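PDB 4LQ8: Sca-family protein from Rickettsia rickettsii, which probably takes part in rickettsial cell adhesion as the 120 kDa surface cell antigen Sca4, represented here by its N-terminal head region. Local coordinates for residues I73-K78 against Q322-D327; Q84-L89 against K103-E108; E136-L141 against P279-F284; E192-N197 against G235-S240; I228-A233 against G269-K274. One frame throughout, in Å; residues are numbered along the deposited sequence. Where two conformers were deposited one is given.

Contact 1: residues I73-K78 against Q322-D327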
# COMPACT_ATOMS: atom_id res chain seq x y z
N ILE A 73 -5.09 -3.06 -8.26
CA ILE A 73 -5.22 -2.79 -6.82
C ILE A 73 -6.01 -1.52 -6.52
O ILE A 73 -7.06 -1.59 -5.87
CB ILE A 73 -3.82 -2.78 -6.10
CG1 ILE A 73 -3.01 -4.12 -6.32
CG2 ILE A 73 -3.95 -2.43 -4.59
CD1 ILE A 73 -3.59 -5.46 -5.60
N ILE A 74 -5.47 -0.34 -6.91
CA ILE A 74 -6.03 0.96 -6.51
C ILE A 74 -7.48 1.16 -6.99
O ILE A 74 -8.34 1.46 -6.17
CB ILE A 74 -5.10 2.14 -6.89
CG1 ILE A 74 -3.72 1.98 -6.17
CG2 ILE A 74 -5.76 3.51 -6.58
CD1 ILE A 74 -2.59 2.84 -6.75
N GLN A 75 -7.73 1.05 -8.30
CA GLN A 75 -9.07 1.23 -8.87
C GLN A 75 -10.05 0.16 -8.35
O GLN A 75 -11.09 0.56 -7.84
CB GLN A 75 -9.06 1.33 -10.41
CG GLN A 75 -10.39 1.80 -11.03
CD GLN A 75 -10.76 3.18 -10.59
OE1 GLN A 75 -9.97 4.13 -10.68
NE2 GLN A 75 -11.95 3.32 -10.04
N PRO A 76 -9.75 -1.16 -8.35
CA PRO A 76 -10.73 -2.13 -7.80
C PRO A 76 -11.06 -1.93 -6.32
O PRO A 76 -12.20 -2.20 -5.92
CB PRO A 76 -10.06 -3.50 -8.05
CG PRO A 76 -9.15 -3.26 -9.19
CD PRO A 76 -8.60 -1.88 -8.94
N GLN A 77 -10.10 -1.45 -5.50
CA GLN A 77 -10.37 -1.18 -4.09
C GLN A 77 -11.43 -0.09 -3.99
O GLN A 77 -12.39 -0.24 -3.22
CB GLN A 77 -9.11 -0.76 -3.33
CG GLN A 77 -8.17 -1.91 -3.04
CD GLN A 77 -6.88 -1.41 -2.45
OE1 GLN A 77 -6.42 -0.28 -2.71
NE2 GLN A 77 -6.26 -2.23 -1.65
N LYS A 78 -11.27 0.99 -4.78
CA LYS A 78 -12.21 2.10 -4.89
C LYS A 78 -13.55 1.61 -5.42
O LYS A 78 -14.57 2.02 -4.89
CB LYS A 78 -11.67 3.16 -5.88
CG LYS A 78 -10.52 3.97 -5.34
CD LYS A 78 -10.11 4.99 -6.38
CE LYS A 78 -8.94 5.82 -5.93
NZ LYS A 78 -8.49 6.72 -7.02
N GLN A 322 0.15 13.86 -8.91
CA GLN A 322 -1.13 13.50 -9.53
C GLN A 322 -1.44 12.00 -9.48
O GLN A 322 -2.07 11.47 -10.41
CB GLN A 322 -1.21 14.03 -10.99
CG GLN A 322 -0.89 15.52 -11.17
CD GLN A 322 -1.69 16.40 -10.25
OE1 GLN A 322 -1.15 17.00 -9.31
NE2 GLN A 322 -3.00 16.47 -10.47
N GLY A 323 -1.02 11.33 -8.42
CA GLY A 323 -1.29 9.91 -8.25
C GLY A 323 -2.75 9.64 -7.93
O GLY A 323 -3.50 10.55 -7.60
N GLN A 324 -3.15 8.39 -8.03
CA GLN A 324 -4.53 7.99 -7.79
C GLN A 324 -4.79 7.44 -6.40
O GLN A 324 -5.95 7.25 -6.03
CB GLN A 324 -4.94 6.99 -8.85
CG GLN A 324 -4.95 7.59 -10.26
CD GLN A 324 -5.27 6.54 -11.29
OE1 GLN A 324 -5.70 5.42 -10.98
NE2 GLN A 324 -4.99 6.85 -12.52
N SER A 325 -3.73 7.16 -5.63
CA SER A 325 -3.88 6.62 -4.28
C SER A 325 -4.76 7.50 -3.42
O SER A 325 -4.68 8.74 -3.48
CB SER A 325 -2.52 6.49 -3.60
OG SER A 325 -1.83 5.38 -4.14
N VAL A 326 -5.62 6.85 -2.64
CA VAL A 326 -6.46 7.55 -1.67
C VAL A 326 -6.07 6.99 -0.30
O VAL A 326 -5.66 5.82 -0.19
CB VAL A 326 -7.97 7.52 -2.02
CG1 VAL A 326 -8.23 8.34 -3.28
CG2 VAL A 326 -8.47 6.09 -2.21
N ASP A 327 -6.13 7.82 0.73
CA ASP A 327 -5.62 7.50 2.06
C ASP A 327 -6.20 6.20 2.67
O ASP A 327 -5.43 5.27 2.96
CB ASP A 327 -5.73 8.70 3.02
CG ASP A 327 -5.00 8.44 4.31
OD1 ASP A 327 -5.41 7.54 5.04
OD2 ASP A 327 -3.96 9.08 4.53
O HOH W 1 -7.80 4.98 -9.25
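The ammonium group of K78 is gripped by three oxygens. One is the backbone carbonyl of Q324, with K78 NZ to Q324 O at 2.8 Å; the approach is in the carbonyl plane, on a lone pair, with a C=O...N angle of 142°. The second is a water 2.9 Å from K78 NZ, and the third is the carbonyl of T114. The lysine reaches this point as an extended rod, CG anti to its own carbonyl carbon. The water donates hydrogen bonds to Q75 OE1 at 2.7 Å and to Q324 OE1 at 2.8 Å, so one molecule joins two amide oxygens, both acceptors, across the segments. Q75 is steadied from its other end, where NE2 bonds D79 and the carbonyl of K113. This is helix 64-90 clasping the loop after helix 308-320; a Schellman motif with Q322 as C-prime residue ends that second helix. Aliphatic groups close in around the lysine bond. K78 and V326 meet tip to tip, CE against CG1 at 3.7 Å. I74, meanwhile, sets its CG2 methyl 3.8 Å from Q324 O, while I74 CD1 rests 3.7 Å from S325 OG. That hydroxyl bonds one carboxylate oxygen of E275, and the other takes the backbone N-H of Q324.

Contact 2: residues Q84-L89 against K103-E108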
# COMPACT_ATOMS: atom_id res chain seq x y z
N GLN A 84 -20.14 -0.78 -2.05
CA GLN A 84 -20.58 -0.92 -0.66
C GLN A 84 -21.29 0.36 -0.19
O GLN A 84 -22.33 0.24 0.45
CB GLN A 84 -19.42 -1.31 0.28
CG GLN A 84 -19.88 -1.59 1.72
CD GLN A 84 -20.79 -2.79 1.84
OE1 GLN A 84 -20.41 -3.91 1.51
NE2 GLN A 84 -22.02 -2.58 2.30
N ILE A 85 -20.75 1.55 -0.52
CA ILE A 85 -21.37 2.83 -0.16
C ILE A 85 -22.77 2.89 -0.80
O ILE A 85 -23.74 3.22 -0.10
CB ILE A 85 -20.49 4.06 -0.54
CG1 ILE A 85 -19.16 4.07 0.26
CG2 ILE A 85 -21.29 5.39 -0.32
CD1 ILE A 85 -18.09 5.11 -0.19
N LEU A 86 -22.88 2.54 -2.11
CA LEU A 86 -24.18 2.54 -2.80
C LEU A 86 -25.17 1.60 -2.14
O LEU A 86 -26.35 1.95 -2.04
CB LEU A 86 -24.05 2.24 -4.31
CG LEU A 86 -23.30 3.31 -5.15
CD1 LEU A 86 -23.12 2.82 -6.59
CD2 LEU A 86 -24.01 4.67 -5.15
N LYS A 87 -24.71 0.43 -1.66
CA LYS A 87 -25.59 -0.51 -0.95
C LYS A 87 -26.01 0.10 0.39
O LYS A 87 -27.18 0.04 0.74
CB LYS A 87 -24.91 -1.87 -0.72
CG LYS A 87 -24.80 -2.74 -1.97
CD LYS A 87 -24.12 -4.06 -1.65
CE LYS A 87 -22.61 -4.00 -1.78
NZ LYS A 87 -22.00 -5.31 -1.50
N ASP A 88 -25.05 0.69 1.14
CA ASP A 88 -25.32 1.32 2.43
C ASP A 88 -26.36 2.44 2.33
O ASP A 88 -27.18 2.58 3.24
CB ASP A 88 -24.02 1.86 3.06
CG ASP A 88 -23.04 0.81 3.56
OD1 ASP A 88 -23.37 -0.40 3.49
OD2 ASP A 88 -21.97 1.20 4.09
N LEU A 89 -26.36 3.19 1.22
CA LEU A 89 -27.29 4.29 0.95
C LEU A 89 -28.75 3.82 0.93
O LEU A 89 -29.65 4.59 1.29
CB LEU A 89 -26.95 5.03 -0.37
CG LEU A 89 -25.68 5.88 -0.42
CD1 LEU A 89 -25.52 6.49 -1.79
CD2 LEU A 89 -25.67 6.97 0.68
N LYS A 103 -26.74 10.29 -6.58
CA LYS A 103 -26.61 11.12 -7.78
C LYS A 103 -25.21 11.73 -7.86
O LYS A 103 -24.62 11.70 -8.93
CB LYS A 103 -27.71 12.20 -7.87
N GLU A 104 -24.64 12.20 -6.70
CA GLU A 104 -23.29 12.76 -6.64
C GLU A 104 -22.25 11.73 -7.08
O GLU A 104 -21.35 12.06 -7.84
CB GLU A 104 -22.93 13.25 -5.24
CG GLU A 104 -23.54 14.58 -4.85
CD GLU A 104 -23.32 14.95 -3.40
OE1 GLU A 104 -22.36 14.43 -2.78
OE2 GLU A 104 -24.10 15.79 -2.89
N ILE A 105 -22.35 10.49 -6.56
CA ILE A 105 -21.42 9.40 -6.89
C ILE A 105 -21.52 9.06 -8.38
O ILE A 105 -20.50 9.04 -9.06
CB ILE A 105 -21.64 8.17 -5.96
CG1 ILE A 105 -21.26 8.49 -4.50
CG2 ILE A 105 -20.93 6.88 -6.49
CD1 ILE A 105 -21.66 7.43 -3.39
N GLU A 106 -22.75 8.86 -8.89
CA GLU A 106 -22.99 8.50 -10.30
C GLU A 106 -22.52 9.55 -11.28
O GLU A 106 -21.94 9.18 -12.29
CB GLU A 106 -24.47 8.15 -10.56
CG GLU A 106 -24.96 6.91 -9.82
CD GLU A 106 -24.28 5.58 -10.04
OE1 GLU A 106 -23.56 5.40 -11.05
OE2 GLU A 106 -24.50 4.68 -9.19
N GLU A 107 -22.75 10.84 -10.97
CA GLU A 107 -22.33 11.96 -11.80
C GLU A 107 -20.82 12.07 -11.84
O GLU A 107 -20.24 12.24 -12.91
CB GLU A 107 -22.96 13.27 -11.31
CG GLU A 107 -24.38 13.46 -11.81
CD GLU A 107 -25.16 14.64 -11.27
OE1 GLU A 107 -24.58 15.44 -10.49
OE2 GLU A 107 -26.35 14.77 -11.62
N GLU A 108 -20.17 11.93 -10.69
CA GLU A 108 -18.72 11.99 -10.63
C GLU A 108 -18.03 10.79 -11.35
O GLU A 108 -17.02 11.00 -12.04
CB GLU A 108 -18.23 12.12 -9.21
CG GLU A 108 -16.82 12.65 -9.23
CD GLU A 108 -16.19 12.83 -7.87
OE1 GLU A 108 -16.86 13.36 -6.96
OE2 GLU A 108 -14.99 12.50 -7.76
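I105 carries most of this helix-to-helix contact, and its path outward from CB shows how. At CB the side chain forks. The short branch, CG2, lies anti to the backbone N and meets L86 CD2 at 4.0 Å. The long branch leaves through CG1, which sits beside the backbone N, and the extended second torsion (chi2 170°) carries CD1 straight on toward helix 64-90. There the tip lodges among three side chains: I105 CD1 is 3.7 Å from I85 CG2, 4.0 Å from L86 CD2 and 4.3 Å from L89 CD1. I85 crosses it obliquely, whereas L86 comes at it tip to tip. The ring of F118, from helix 116-120, touches both I85 and I105, and F127 packs on L89, so the apolar group extends beyond the two helices.

Beside this apolar cluster the character changes. E106 bends at chi2, and this brings E106 OE2 to 3.5 Å from L86 CD1; its other oxygen, OE1, forms a salt bridge with K109. Away from the interface Q84 NE2 donates to D88 OD1, one turn further along the same helix, at 2.8 Å, from above the carboxylate plane, and D88 OD2 is paired with K134.

The segment axes come no closer than 11.4 Å and run at 152° to each other, a wide spacing bridged by branched side chains. Two consecutive helices, 64-90 and 95-111, turned back on each other in this way form an antiparallel helical hairpin.

Contact 3: residues E136-L141 against P279-F284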
# COMPACT_ATOMS: atom_id res chain seq x y z
N GLU A 136 -18.26 -7.91 4.72
CA GLU A 136 -18.52 -8.34 3.33
C GLU A 136 -17.63 -7.58 2.33
O GLU A 136 -17.13 -8.20 1.39
CB GLU A 136 -20.01 -8.33 2.93
CG GLU A 136 -20.73 -6.99 3.11
CD GLU A 136 -21.44 -6.78 4.43
OE1 GLU A 136 -20.82 -7.01 5.50
OE2 GLU A 136 -22.61 -6.33 4.40
N LEU A 137 -17.39 -6.26 2.56
CA LEU A 137 -16.49 -5.49 1.73
C LEU A 137 -15.06 -5.97 1.97
O LEU A 137 -14.36 -6.23 0.99
CB LEU A 137 -16.60 -3.96 2.00
CG LEU A 137 -15.56 -3.07 1.31
CD1 LEU A 137 -15.54 -3.29 -0.21
CD2 LEU A 137 -15.77 -1.62 1.65
N LYS A 138 -14.64 -6.10 3.25
CA LYS A 138 -13.30 -6.54 3.61
C LYS A 138 -12.91 -7.84 2.89
O LYS A 138 -11.83 -7.93 2.33
CB LYS A 138 -13.16 -6.67 5.14
CG LYS A 138 -11.74 -6.92 5.60
CD LYS A 138 -10.83 -5.71 5.34
CE LYS A 138 -9.51 -5.85 6.04
NZ LYS A 138 -8.60 -6.73 5.26
N LYS A 139 -13.84 -8.81 2.86
CA LYS A 139 -13.68 -10.11 2.21
C LYS A 139 -13.35 -9.89 0.71
O LYS A 139 -12.40 -10.51 0.20
CB LYS A 139 -14.96 -10.94 2.39
CG LYS A 139 -14.99 -12.26 1.65
CD LYS A 139 -16.41 -12.84 1.50
CE LYS A 139 -16.90 -12.86 0.06
NZ LYS A 139 -17.55 -11.57 -0.35
N LYS A 140 -14.11 -8.98 0.02
CA LYS A 140 -13.91 -8.67 -1.39
C LYS A 140 -12.53 -8.03 -1.61
O LYS A 140 -11.79 -8.46 -2.49
CB LYS A 140 -15.00 -7.71 -1.91
CG LYS A 140 -16.39 -8.32 -1.90
CD LYS A 140 -17.41 -7.36 -2.52
CE LYS A 140 -18.76 -8.04 -2.63
NZ LYS A 140 -19.50 -8.03 -1.36
N LEU A 141 -12.18 -7.04 -0.78
CA LEU A 141 -10.89 -6.36 -0.90
C LEU A 141 -9.74 -7.35 -0.76
O LEU A 141 -8.84 -7.36 -1.59
CB LEU A 141 -10.76 -5.23 0.14
CG LEU A 141 -11.75 -4.07 -0.03
CD1 LEU A 141 -11.59 -3.07 1.08
CD2 LEU A 141 -11.56 -3.37 -1.39
N PRO A 279 -2.87 -3.27 0.98
CA PRO A 279 -4.23 -3.74 1.32
C PRO A 279 -4.97 -2.62 2.06
O PRO A 279 -4.34 -1.82 2.76
CB PRO A 279 -3.98 -4.92 2.28
CG PRO A 279 -2.58 -5.26 2.12
CD PRO A 279 -1.85 -4.03 1.73
N LYS A 280 -6.31 -2.55 1.90
CA LYS A 280 -7.14 -1.52 2.50
C LYS A 280 -8.33 -2.11 3.28
O LYS A 280 -8.81 -3.17 2.90
CB LYS A 280 -7.67 -0.51 1.43
CG LYS A 280 -6.59 0.38 0.78
CD LYS A 280 -5.84 1.27 1.79
CE LYS A 280 -4.96 2.32 1.16
NZ LYS A 280 -3.66 1.77 0.68
N PRO A 281 -8.86 -1.44 4.34
CA PRO A 281 -8.35 -0.19 4.94
C PRO A 281 -7.02 -0.47 5.67
O PRO A 281 -6.80 -1.56 6.19
CB PRO A 281 -9.48 0.20 5.91
CG PRO A 281 -10.06 -1.11 6.34
CD PRO A 281 -10.01 -1.98 5.10
N LEU A 282 -6.12 0.50 5.65
CA LEU A 282 -4.83 0.37 6.33
C LEU A 282 -4.97 0.86 7.79
O LEU A 282 -5.59 1.88 8.04
CB LEU A 282 -3.79 1.23 5.57
CG LEU A 282 -2.32 1.06 5.96
CD1 LEU A 282 -1.85 -0.38 5.74
CD2 LEU A 282 -1.46 1.99 5.15
N LYS A 283 -4.43 0.11 8.75
CA LYS A 283 -4.47 0.56 10.15
C LYS A 283 -3.05 0.97 10.58
O LYS A 283 -2.07 0.53 9.98
CB LYS A 283 -4.99 -0.54 11.11
CG LYS A 283 -6.32 -1.24 10.73
CD LYS A 283 -7.47 -0.27 10.74
CE LYS A 283 -8.80 -0.97 10.80
NZ LYS A 283 -9.88 0.04 11.00
N PHE A 284 -2.95 1.75 11.65
CA PHE A 284 -1.70 2.16 12.27
C PHE A 284 -1.77 1.79 13.73
O PHE A 284 -2.81 2.02 14.38
CB PHE A 284 -1.39 3.66 12.06
CG PHE A 284 -1.00 3.91 10.61
CD1 PHE A 284 0.27 3.58 10.15
CD2 PHE A 284 -1.93 4.40 9.70
CE1 PHE A 284 0.60 3.75 8.80
CE2 PHE A 284 -1.58 4.60 8.36
CZ PHE A 284 -0.32 4.25 7.92
O HOH W 2 -8.02 -5.68 2.79
O HOH W 3 -6.38 -4.64 4.85
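L141 makes the tightest approach: its CD1 lies 3.3 Å from K280 O, a methyl group pressed against a backbone carbonyl. Beside it the aliphatic part of K138 crosses the ring of P281 obliquely, with K138 CD 3.8 Å and K138 CE 4.0 Å from P281 CD. The proline ring follows a cis peptide bond after K280, and the chain then passes into strand 282-285, which pairs antiparallel with strand 292-297 and parallel with strand 329-332. Helix 135-155 thus packs against the entrance to a sheet strand. On its looser side the same carbonyl, K280 O, is reached through water. K138 starts with CG anti to the backbone N and bends at chi2 (67°) and again at chi4 (81°), which carries its ammonium past the proline to one water 2.7 Å from K138 NZ; that water donates to K280 O at 2.6 Å. A second water accepts from K138 NZ and gives P281 O a weak bond. A salt bridge to E142 probably offsets the lysine charge, and the carbonyl of E296 is a further partner. K280 instead sends its ammonium away from the helix to S278, while its backbone N-H is taken by E145.

Contact 4: residues E192-N197 against G235-S240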
# COMPACT_ATOMS: atom_id res chain seq x y z
N GLU A 192 23.93 4.00 -8.48
CA GLU A 192 22.97 3.93 -7.37
C GLU A 192 21.81 4.96 -7.50
O GLU A 192 22.05 6.16 -7.51
CB GLU A 192 23.73 4.09 -6.05
CG GLU A 192 22.86 4.24 -4.81
CD GLU A 192 23.62 4.60 -3.54
OE1 GLU A 192 24.86 4.39 -3.50
OE2 GLU A 192 22.97 5.09 -2.59
N LEU A 193 20.57 4.45 -7.56
CA LEU A 193 19.35 5.25 -7.58
C LEU A 193 19.09 5.72 -6.14
O LEU A 193 18.74 6.88 -5.93
CB LEU A 193 18.15 4.41 -8.08
CG LEU A 193 17.67 4.66 -9.50
CD1 LEU A 193 18.63 4.12 -10.48
CD2 LEU A 193 16.37 3.97 -9.75
N CYS A 194 19.30 4.80 -5.17
CA CYS A 194 19.13 5.00 -3.72
C CYS A 194 19.61 3.74 -3.00
O CYS A 194 19.82 2.70 -3.63
CB CYS A 194 17.67 5.28 -3.39
SG CYS A 194 16.62 3.81 -3.49
N THR A 195 19.73 3.82 -1.67
CA THR A 195 20.00 2.68 -0.82
C THR A 195 18.82 2.63 0.14
O THR A 195 18.40 3.66 0.66
CB THR A 195 21.38 2.75 -0.13
OG1 THR A 195 22.38 2.91 -1.13
CG2 THR A 195 21.69 1.48 0.68
N LEU A 196 18.21 1.44 0.30
CA LEU A 196 17.04 1.31 1.18
C LEU A 196 17.50 0.76 2.52
O LEU A 196 18.28 -0.19 2.56
CB LEU A 196 15.97 0.39 0.56
CG LEU A 196 15.37 0.85 -0.79
CD1 LEU A 196 14.59 -0.28 -1.42
CD2 LEU A 196 14.47 2.07 -0.60
N ASN A 197 17.06 1.40 3.61
CA ASN A 197 17.38 0.98 4.97
C ASN A 197 16.17 0.26 5.57
O ASN A 197 15.09 0.82 5.61
CB ASN A 197 17.76 2.18 5.85
CG ASN A 197 18.23 1.77 7.22
OD1 ASN A 197 19.29 1.15 7.39
ND2 ASN A 197 17.39 2.03 8.22
N GLY A 235 16.53 7.25 -13.53
CA GLY A 235 15.77 6.03 -13.74
C GLY A 235 14.45 5.91 -13.01
O GLY A 235 13.95 6.86 -12.40
N SER A 236 13.87 4.71 -13.09
CA SER A 236 12.61 4.32 -12.47
C SER A 236 12.89 3.17 -11.53
O SER A 236 13.87 2.43 -11.70
CB SER A 236 11.61 3.87 -13.53
OG SER A 236 11.39 4.91 -14.48
N MET A 237 12.01 2.99 -10.54
CA MET A 237 12.16 1.97 -9.52
C MET A 237 10.80 1.58 -8.97
O MET A 237 10.00 2.46 -8.66
CB MET A 237 13.09 2.53 -8.43
CG MET A 237 13.23 1.69 -7.18
SD MET A 237 14.33 2.49 -5.98
CE MET A 237 13.33 3.81 -5.40
N HIS A 238 10.52 0.28 -8.87
CA HIS A 238 9.27 -0.20 -8.28
C HIS A 238 9.62 -1.17 -7.18
O HIS A 238 10.47 -2.04 -7.36
CB HIS A 238 8.34 -0.84 -9.32
CG HIS A 238 7.99 0.10 -10.43
ND1 HIS A 238 6.90 0.94 -10.34
CD2 HIS A 238 8.61 0.30 -11.61
CE1 HIS A 238 6.90 1.63 -11.47
NE2 HIS A 238 7.91 1.27 -12.26
N LEU A 239 9.01 -0.98 -6.01
CA LEU A 239 9.29 -1.77 -4.83
C LEU A 239 8.07 -2.46 -4.34
O LEU A 239 7.00 -1.87 -4.30
CB LEU A 239 9.82 -0.86 -3.71
CG LEU A 239 11.04 0.03 -4.03
CD1 LEU A 239 11.32 0.96 -2.86
CD2 LEU A 239 12.28 -0.83 -4.39
N SER A 240 8.21 -3.75 -3.96
CA SER A 240 7.12 -4.57 -3.41
C SER A 240 7.64 -5.21 -2.14
O SER A 240 8.43 -6.13 -2.21
CB SER A 240 6.68 -5.64 -4.40
OG SER A 240 6.01 -5.09 -5.52
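The two backbones run in much the same direction, 22° apart, yet share no hydrogen bond, and their CA atoms spread from 7.2 Å at L193 and G235 to 10.3 Å at L196 and L239. Side chains fill the widening gap. At the narrow end L193 slides past M237 in the opposite sense, its CD2 lying 3.8 Å from M237 CB and 3.5 Å from S236 O. A CB on G235 would strike the preceding carbonyl oxygen and also crowd L193 CD1, so L193 packs against bare backbone. L193 and C194 both face V185 on the neighbouring strand 180-186, a classic beta bulge, and both start their side chains toward strand 236-245. Strand 192-201 belongs to an antiparallel sheet and strand 236-245 to a larger mixed one, so side chains of two different sheets pack face to face, consistent with a beta-sandwich-like arrangement. In the middle two sulfurs meet, C194 SG and M237 SD being 3.6 Å apart. C194 holds SG in the crowded position between N and the carbonyl carbon (chi1 74°); M237 runs out with CG anti to N, then turns at chi3 (73°) so that CE also comes within 3.8 Å of C194 SG. At the wide end L196 and L239 reach for each other tip to tip, L196 CD1 to L239 CD1 at 3.8 Å. Y263 lies against both M237 and L239.

Contact 5: residues I228-A233 against G269-K274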
# COMPACT_ATOMS: atom_id res chain seq x y z
N ILE A 228 11.50 9.93 -0.47
CA ILE A 228 10.39 10.78 -0.95
C ILE A 228 10.87 11.42 -2.24
O ILE A 228 10.25 11.23 -3.28
CB ILE A 228 9.94 11.84 0.11
CG1 ILE A 228 9.58 11.18 1.47
CG2 ILE A 228 8.80 12.73 -0.40
CD1 ILE A 228 8.52 10.07 1.41
N LYS A 229 12.00 12.11 -2.17
CA LYS A 229 12.64 12.77 -3.30
C LYS A 229 14.05 12.20 -3.49
O LYS A 229 14.80 12.05 -2.52
CB LYS A 229 12.64 14.29 -3.13
CG LYS A 229 11.24 14.86 -3.35
CD LYS A 229 11.20 16.38 -3.39
CE LYS A 229 9.79 16.90 -3.51
NZ LYS A 229 9.06 16.79 -2.22
N LEU A 230 14.37 11.79 -4.71
CA LEU A 230 15.66 11.19 -4.99
C LEU A 230 16.52 12.16 -5.79
O LEU A 230 15.99 12.91 -6.62
CB LEU A 230 15.49 9.84 -5.71
CG LEU A 230 14.82 8.73 -4.86
CD1 LEU A 230 13.28 8.81 -4.96
CD2 LEU A 230 15.28 7.37 -5.29
N ASP A 231 17.82 12.20 -5.47
CA ASP A 231 18.77 13.10 -6.11
C ASP A 231 20.07 12.38 -6.50
O ASP A 231 21.14 12.99 -6.51
CB ASP A 231 19.05 14.32 -5.20
CG ASP A 231 19.67 14.03 -3.82
OD1 ASP A 231 19.79 12.83 -3.45
OD2 ASP A 231 20.02 15.00 -3.11
N GLN A 232 19.99 11.07 -6.82
CA GLN A 232 21.18 10.31 -7.20
C GLN A 232 21.13 9.94 -8.70
O GLN A 232 20.98 10.85 -9.51
CB GLN A 232 21.40 9.12 -6.25
CG GLN A 232 21.72 9.57 -4.83
CD GLN A 232 21.52 8.46 -3.84
OE1 GLN A 232 22.37 7.59 -3.67
NE2 GLN A 232 20.36 8.44 -3.20
N ALA A 233 21.26 8.65 -9.08
CA ALA A 233 21.21 8.25 -10.50
C ALA A 233 19.81 8.38 -11.09
O ALA A 233 18.81 8.37 -10.36
CB ALA A 233 21.69 6.82 -10.66
N GLY A 269 15.25 13.55 -14.75
CA GLY A 269 15.82 12.22 -14.89
C GLY A 269 15.75 11.40 -13.62
O GLY A 269 15.87 10.18 -13.65
N LYS A 270 15.54 12.06 -12.48
CA LYS A 270 15.49 11.41 -11.17
C LYS A 270 14.19 10.64 -10.94
O LYS A 270 13.13 11.10 -11.38
CB LYS A 270 15.69 12.45 -10.04
CG LYS A 270 16.89 13.38 -10.19
CD LYS A 270 18.23 12.66 -10.27
CE LYS A 270 19.34 13.59 -10.71
NZ LYS A 270 20.42 12.85 -11.40
N PRO A 271 14.23 9.49 -10.20
CA PRO A 271 12.98 8.77 -9.88
C PRO A 271 12.06 9.66 -9.05
O PRO A 271 12.51 10.33 -8.13
CB PRO A 271 13.45 7.55 -9.07
CG PRO A 271 14.92 7.43 -9.34
CD PRO A 271 15.41 8.82 -9.60
N GLN A 272 10.80 9.72 -9.46
CA GLN A 272 9.77 10.55 -8.83
C GLN A 272 8.66 9.64 -8.31
O GLN A 272 8.13 8.83 -9.07
CB GLN A 272 9.22 11.55 -9.86
CG GLN A 272 8.40 12.66 -9.23
CD GLN A 272 8.24 13.84 -10.16
OE1 GLN A 272 7.72 13.73 -11.27
NE2 GLN A 272 8.68 15.00 -9.70
N LEU A 273 8.31 9.77 -7.01
CA LEU A 273 7.26 8.95 -6.41
C LEU A 273 5.89 9.29 -7.02
O LEU A 273 5.38 10.39 -6.81
CB LEU A 273 7.28 9.07 -4.89
CG LEU A 273 6.24 8.24 -4.08
CD1 LEU A 273 6.37 6.73 -4.36
CD2 LEU A 273 6.40 8.52 -2.59
N LYS A 274 5.33 8.35 -7.80
CA LYS A 274 4.06 8.57 -8.51
C LYS A 274 2.89 7.86 -7.86
O LYS A 274 1.73 8.25 -8.04
CB LYS A 274 4.19 8.08 -9.99
CG LYS A 274 5.28 8.80 -10.80
CD LYS A 274 4.88 10.20 -11.24
CE LYS A 274 5.99 10.92 -11.95
NZ LYS A 274 5.58 12.29 -12.33
O HOH W 4 9.37 12.03 -5.60
O HOH W 5 12.33 12.57 -6.64
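Among the polar links, one is direct. K270 NZ donates to Q232 O at 2.8 Å, almost along the C=O axis (175°), and the same ammonium forms a salt bridge with D234. K270 CB lies 3.5 Å from L230 O; beyond it the chain bends at chi2 (-60°) and then runs on extended, its CD and CE passing Q232 O, to bring NZ to that carbonyl.

Two waters make the remaining polar links, each joining one carbonyl to one N-H across the segments. The first donates to I228 O at 2.6 Å and accepts from L273 N at 2.9 Å. The second donates to P271 O at 2.7 Å and accepts from L230 N at 2.9 Å.

Apolar packing centres on L230 and P271, which cross at about a right angle, L230 CB standing 4.0 Å from P271 CD. The proline ring is bordered by the backbone too, with P271 CD 3.5 Å from A233 O. L230 also touches C194 and Y263, and P271 touches L193 and Y263, which places this pair beside the packing of strand 192-201 on strand 236-245.

The touching parts, 228-233 and 270-273, run roughly antiparallel, at 153°. Two waters link four backbone polar groups where direct strand pairing might be expected, while the lysine clamps one end, probably with its positive charge shared between a carboxylate and a carbonyl dipole.

Contacts 1 and 3 join the helical part of this head region to its beta part, contact 2 lies within the helices, and contacts 4 and 5 within the beta part. Contact 1, spanning I73 to D327, encloses the other four along the chain. It shares helix 64-90 with contact 2, centres about 17 Å apart; contact 3 touches both. Contacts 4 and 5 adjoin, centres about 9 Å apart, and their segments alternate in sequence. Contacts 3, 4 and 5 all reach the mixed sheet. The hairpin of contact 2 is remote, about 39 Å from contact 4 between centres. Helical and beta parts, tied by contacts far apart in sequence, thus pack as one continuous unit.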